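Sialidase B (Streptococcus pneumoniae serotype 4, PDB 4XJW) hydrolyses alpha-(2->3)-, alpha-(2->6)- and alpha-(2->8)-linked terminal sialic acids of oligosaccharides, glycoproteins and glycolipids as a family 33 glycosidase. Local coordinates at residues S16-S21 with I145-L150; G58-Y63 with V153-K158. The protein carries 1 engineered substitution. All blocks are in the same frame, centred on the assembly; numbering follows the deposited sequence.

Both contacts belong to the N-terminal sialidase domain, whose two main antiparallel sheets are consistent with the concanavalin-like sandwich of its clan, and both lie about 40 Å (centre to centre) from the middle of the chain, away from the catalytic residues. Their centres are 12 Å apart. Along the chain the order is 16-21, 58-63, 145-150, 153-158, so the contacts interleave: each later segment returns to an earlier one. Contact 1 pairs strand 17-18, at one edge of the six-stranded sheet, with strand 147-150; contact 2 joins the loop before strand 63-69 of that sheet to the hairpin of strands 153-155 and 158-160. Lys147 and Thr149 pack on Asn154, so neighbouring pieces of one domain edge meet directly.

Contact 1: S16-S21 with I145-L150; sequences SIDISS and IDKATL
Ile19 and Leu150 cross at about a right angle, the CD1 tip of Ile19 lying 3.8 Å from Leu150 CG while its CG2 branch approaches Leu150 CD1. Ile19 CG1 sits between its own backbone N and carbonyl carbon (chi1 60°), and in that position it meets Ala148 CB at 3.8 Å. The backbones run antiparallel: Ile17 and Leu150 form a hydrogen-bonded pair, with Leu150 N to Ile17 O at 2.8 Å, and Asp18 faces Thr149 in a non-hydrogen-bonded one. Strand 17-18 closes one edge of the six-stranded sheet, and Leu150 reaches Tyr10 on strand 5-13 and Ile167 and Ile170 on strand 166-173 of the other sheet of the sandwich. Past Asp18 the backbone pairing continues with Ile19 N to Ala148 O, and a side chain then takes the next place: Ser20 OG accepts from Ala148 N at 3.0 Å, nearly straight (165°). The same hydroxyl donates to the syn lone pair of Asp18 OD1, an oxygen that also accepts from Ser20 N, completing an Asx turn. Lys147, bent at chi2 (-71°), crosses Asp18 at about a right angle, and its NZ meets Asp18 OD2 at 3.1 Å from above the carboxylate plane in a salt bridge.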
loop_
_atom_site.group_PDB
_atom_site.type_symbol
_atom_site.label_atom_id
_atom_site.label_comp_id
_atom_site.label_asym_id
_atom_site.label_seq_id
_atom_site.Cartn_x
_atom_site.Cartn_y
_atom_site.Cartn_z
ATOM N N SER A 16 7.105 5.356 36.949
ATOM C CA SER A 16 8.383 4.788 36.556
ATOM C C SER A 16 8.768 3.613 37.446
ATOM O O SER A 16 8.419 3.567 38.628
ATOM C CB SER A 16 9.481 5.849 36.608
ATOM O OG SER A 16 9.710 6.279 37.931
ATOM N N ILE A 17 9.478 2.658 36.858
ATOM C CA ILE A 17 10.049 1.541 37.592
ATOM C C ILE A 17 11.567 1.627 37.451
ATOM O O ILE A 17 12.082 1.651 36.334
ATOM C CB ILE A 17 9.532 0.205 37.038
ATOM C CG1 ILE A 17 8.018 0.102 37.247
ATOM C CG2 ILE A 17 10.261 -0.973 37.685
ATOM C CD1 ILE A 17 7.341 -0.990 36.445
ATOM N N ASP A 18 12.268 1.713 38.582
ATOM C CA ASP A 18 13.722 1.807 38.610
ATOM C C ASP A 18 14.313 0.409 38.508
ATOM O O ASP A 18 13.966 -0.469 39.301
ATOM C CB ASP A 18 14.173 2.454 39.931
ATOM C CG ASP A 18 15.616 2.943 39.891
ATOM O OD1 ASP A 18 16.310 2.676 38.892
ATOM O OD2 ASP A 18 16.058 3.593 40.867
ATOM N N ILE A 19 15.186 0.194 37.526
ATOM C CA ILE A 19 15.913 -1.070 37.401
ATOM C C ILE A 19 17.427 -0.832 37.410
ATOM O O ILE A 19 18.206 -1.642 36.896
ATOM C CB ILE A 19 15.492 -1.869 36.132
ATOM C CG1 ILE A 19 15.757 -1.050 34.861
ATOM C CG2 ILE A 19 14.025 -2.269 36.209
ATOM C CD1 ILE A 19 15.376 -1.775 33.573
ATOM N N SER A 20 17.832 0.286 38.010
ATOM C CA SER A 20 19.232 0.705 38.035
ATOM C C SER A 20 20.186 -0.339 38.613
ATOM O O SER A 20 21.218 -0.640 38.014
ATOM C CB SER A 20 19.387 2.023 38.796
ATOM O OG SER A 20 18.690 3.070 38.155
ATOM N N SER A 21 19.842 -0.889 39.774
ATOM C CA SER A 21 20.725 -1.825 40.461
ATOM C C SER A 21 20.936 -3.110 39.662
ATOM O O SER A 21 21.968 -3.775 39.795
ATOM C CB SER A 21 20.180 -2.160 41.850
ATOM O OG SER A 21 18.911 -2.772 41.768
ATOM N N ILE A 145 25.523 8.855 33.273
ATOM C CA ILE A 145 24.372 7.969 33.416
ATOM C C ILE A 145 24.369 7.325 34.805
ATOM O O ILE A 145 25.398 6.818 35.258
ATOM C CB ILE A 145 24.333 6.875 32.318
ATOM C CG1 ILE A 145 23.626 7.403 31.068
ATOM C CG2 ILE A 145 23.597 5.646 32.809
ATOM C CD1 ILE A 145 23.557 6.382 29.952
ATOM N N ASP A 146 23.228 7.395 35.486
ATOM C CA ASP A 146 23.089 6.834 36.826
ATOM C C ASP A 146 21.715 6.224 37.093
ATOM O O ASP A 146 21.426 5.802 38.212
ATOM C CB ASP A 146 23.423 7.888 37.900
ATOM C CG ASP A 146 22.541 9.136 37.824
ATOM O OD1 ASP A 146 21.404 9.080 37.308
ATOM O OD2 ASP A 146 22.995 10.197 38.312
ATOM N N LYS A 147 20.872 6.160 36.066
ATOM C CA LYS A 147 19.524 5.623 36.227
ATOM C C LYS A 147 19.100 4.815 35.014
ATOM O O LYS A 147 19.317 5.243 33.879
ATOM C CB LYS A 147 18.518 6.749 36.407
ATOM C CG LYS A 147 18.561 7.435 37.746
ATOM C CD LYS A 147 18.032 6.534 38.841
ATOM C CE LYS A 147 17.791 7.333 40.114
ATOM N NZ LYS A 147 17.286 6.463 41.209
ATOM N N ALA A 148 18.502 3.651 35.264
ATOM C CA ALA A 148 17.846 2.862 34.222
ATOM C C ALA A 148 16.376 2.746 34.602
ATOM O O ALA A 148 16.050 2.392 35.738
ATOM C CB ALA A 148 18.487 1.490 34.101
ATOM N N THR A 149 15.484 3.052 33.665
ATOM C CA THR A 149 14.082 3.229 33.998
ATOM C C THR A 149 13.160 2.536 33.003
ATOM O O THR A 149 13.433 2.519 31.800
ATOM C CB THR A 149 13.735 4.724 34.024
ATOM O OG1 THR A 149 14.723 5.425 34.785
ATOM C CG2 THR A 149 12.362 4.963 34.644
ATOM N N LEU A 150 12.075 1.954 33.511
ATOM C CA LEU A 150 10.985 1.491 32.650
ATOM C C LEU A 150 9.767 2.401 32.783
ATOM O O LEU A 150 9.403 2.805 33.890
ATOM C CB LEU A 150 10.594 0.061 33.003
ATOM C CG LEU A 150 11.719 -0.956 32.931
ATOM C CD1 LEU A 150 11.218 -2.316 33.387
ATOM C CD2 LEU A 150 12.272 -1.022 31.506
#

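Contact 2: G58-Y63 with V153-K158; sequences GFKNNY and VNREGK. With PO4 (phosphate ion), chain D.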
loop_
_atom_site.group_PDB
_atom_site.type_symbol
_atom_site.label_atom_id
_atom_site.label_comp_id
_atom_site.label_asym_id
_atom_site.label_seq_id
_atom_site.Cartn_x
_atom_site.Cartn_y
_atom_site.Cartn_z
ATOM N N GLY A 58 21.049 19.745 36.193
ATOM C CA GLY A 58 22.003 20.290 35.240
ATOM C C GLY A 58 22.320 19.379 34.064
ATOM O O GLY A 58 23.030 19.786 33.141
ATOM N N PHE A 59 21.811 18.147 34.090
ATOM C CA PHE A 59 22.131 17.180 33.034
ATOM C C PHE A 59 20.883 16.588 32.381
ATOM O O PHE A 59 20.870 15.402 32.023
ATOM C CB PHE A 59 23.024 16.061 33.586
ATOM C CG PHE A 59 24.385 16.536 34.013
ATOM C CD1 PHE A 59 25.434 16.570 33.106
ATOM C CD2 PHE A 59 24.608 16.971 35.313
ATOM C CE1 PHE A 59 26.693 17.017 33.488
ATOM C CE2 PHE A 59 25.862 17.414 35.706
ATOM C CZ PHE A 59 26.906 17.439 34.793
ATOM N N LYS A 60 19.844 17.404 32.217
ATOM C CA LYS A 60 18.567 16.888 31.745
ATOM C C LYS A 60 18.619 16.424 30.292
ATOM O O LYS A 60 17.742 15.685 29.858
ATOM C CB LYS A 60 17.440 17.900 31.950
ATOM C CG LYS A 60 17.393 18.994 30.914
ATOM C CD LYS A 60 16.181 19.881 31.146
ATOM C CE LYS A 60 15.919 20.755 29.935
ATOM N NZ LYS A 60 17.178 21.315 29.387
ATOM N N ASN A 61 19.636 16.853 29.546
ATOM C CA ASN A 61 19.783 16.430 28.154
ATOM C C ASN A 61 20.836 15.347 27.969
ATOM O O ASN A 61 21.457 15.235 26.912
ATOM C CB ASN A 61 20.074 17.638 27.257
ATOM C CG ASN A 61 18.943 18.633 27.255
ATOM O OD1 ASN A 61 17.791 18.278 27.519
ATOM N ND2 ASN A 61 19.263 19.896 26.970
ATOM N N ASN A 62 21.044 14.555 29.016
ATOM C CA ASN A 62 21.944 13.426 28.946
ATOM C C ASN A 62 21.155 12.154 29.184
ATOM O O ASN A 62 21.037 11.696 30.325
ATOM C CB ASN A 62 23.046 13.532 30.006
ATOM C CG ASN A 62 24.161 14.477 29.611
ATOM O OD1 ASN A 62 23.944 15.469 28.912
ATOM N ND2 ASN A 62 25.377 14.171 30.068
ATOM N N TYR A 63 20.601 11.584 28.113
ATOM C CA TYR A 63 19.828 10.353 28.241
ATOM C C TYR A 63 19.630 9.629 26.928
ATOM O O TYR A 63 19.771 10.208 25.847
ATOM C CB TYR A 63 18.459 10.603 28.884
ATOM C CG TYR A 63 17.501 11.434 28.058
ATOM C CD1 TYR A 63 17.476 12.815 28.179
ATOM C CD2 TYR A 63 16.603 10.837 27.174
ATOM C CE1 TYR A 63 16.605 13.575 27.450
ATOM C CE2 TYR A 63 15.719 11.610 26.428
ATOM C CZ TYR A 63 15.728 12.978 26.575
ATOM O OH TYR A 63 14.864 13.765 25.847
ATOM N N VAL A 153 11.438 8.458 31.685
ATOM C CA VAL A 153 12.848 8.856 31.702
ATOM C C VAL A 153 13.058 9.765 32.910
ATOM O O VAL A 153 12.286 10.706 33.123
ATOM C CB VAL A 153 13.264 9.618 30.415
ATOM C CG1 VAL A 153 14.729 10.006 30.468
ATOM C CG2 VAL A 153 13.004 8.769 29.181
ATOM N N ASN A 154 14.080 9.473 33.710
ATOM C CA ASN A 154 14.371 10.289 34.888
ATOM C C ASN A 154 15.303 11.441 34.527
ATOM O O ASN A 154 16.480 11.227 34.235
ATOM C CB ASN A 154 14.978 9.418 35.996
ATOM C CG ASN A 154 15.177 10.172 37.302
ATOM O OD1 ASN A 154 15.540 11.342 37.304
ATOM N ND2 ASN A 154 14.936 9.501 38.418
ATOM N N ARG A 155 14.771 12.658 34.564
ATOM C CA ARG A 155 15.553 13.854 34.249
ATOM C C ARG A 155 15.504 14.815 35.433
ATOM O O ARG A 155 14.424 15.194 35.880
ATOM C CB ARG A 155 15.014 14.521 32.979
ATOM C CG ARG A 155 14.855 13.556 31.800
ATOM C CD ARG A 155 14.123 14.221 30.637
ATOM N NE ARG A 155 14.950 15.215 29.946
ATOM C CZ ARG A 155 14.478 16.148 29.129
ATOM N NH1 ARG A 155 13.177 16.242 28.900
ATOM N NH2 ARG A 155 15.311 16.997 28.536
ATOM N N GLU A 156 16.678 15.181 35.946
ATOM C CA GLU A 156 16.788 16.030 37.136
ATOM C C GLU A 156 15.965 15.487 38.311
ATOM O O GLU A 156 15.372 16.244 39.083
ATOM C CB GLU A 156 16.430 17.486 36.811
ATOM C CG GLU A 156 17.270 18.068 35.673
ATOM C CD GLU A 156 17.191 19.581 35.587
ATOM O OE1 GLU A 156 16.067 20.111 35.457
ATOM O OE2 GLU A 156 18.256 20.236 35.651
ATOM N N GLY A 157 15.931 14.162 38.431
ATOM C CA GLY A 157 15.238 13.518 39.533
ATOM C C GLY A 157 13.730 13.447 39.383
ATOM O O GLY A 157 13.030 13.077 40.328
ATOM N N LYS A 158 13.215 13.798 38.210
ATOM C CA LYS A 158 11.771 13.736 37.993
ATOM C C LYS A 158 11.382 12.894 36.777
ATOM O O LYS A 158 12.183 12.722 35.854
ATOM C CB LYS A 158 11.180 15.139 37.935
ATOM C CG LYS A 158 11.550 15.954 39.179
ATOM C CD LYS A 158 11.031 17.363 39.147
ATOM C CE LYS A 158 11.759 18.210 40.181
ATOM N NZ LYS A 158 13.226 18.228 39.895
HETATM P P PO4 D . 13.247 17.964 25.717
HETATM O O1 PO4 D . 12.376 18.164 26.930
HETATM O O2 PO4 D . 14.707 18.151 26.084
HETATM O O3 PO4 D . 13.024 16.548 25.216
HETATM O O4 PO4 D . 12.847 18.955 24.654
HETATM O O HOH W 1 19.556 20.211 33.147
#
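Lys60 O is gripped by two nitrogens of one guanidinium: Arg155 NE donates to it at 2.8 Å and Arg155 NH2 at 3.1 Å. The oxygen lies in the guanidinium plane, whereas NH2 stands above the plane of the carbonyl. A bend at chi3 (72°) places Arg155 NE for this side-on grip. The contact sets two turns against each other, a type I turn from Phe59 to Asn62 and the type I' turn of the hairpin from Arg155 to Lys158. Asn61 OD1 takes a weak bond from Arg155 NH2, while the NH1 and NH2 side donates to a phosphate, probably picked up from the crystallisation medium. Tyr63 covers one guanidinium face, its CE1 3.4 Å from Arg155 NE and its OH over the centre, the two planes 55° apart; the OH is bonded to Glu77 and Arg79. On the same side of the Tyr63 ring as Arg155 NE, Val153 CG1 makes an off-centre CH-pi contact, 4.3 Å from the centroid. Glu156 OE2 accepts from Gly58 N at 2.9 Å through its anti lone pair, nearly straight at 176°, and from a water that accepts from Lys60 N. Lys60 CB packs on Glu156 CG at 3.7 Å.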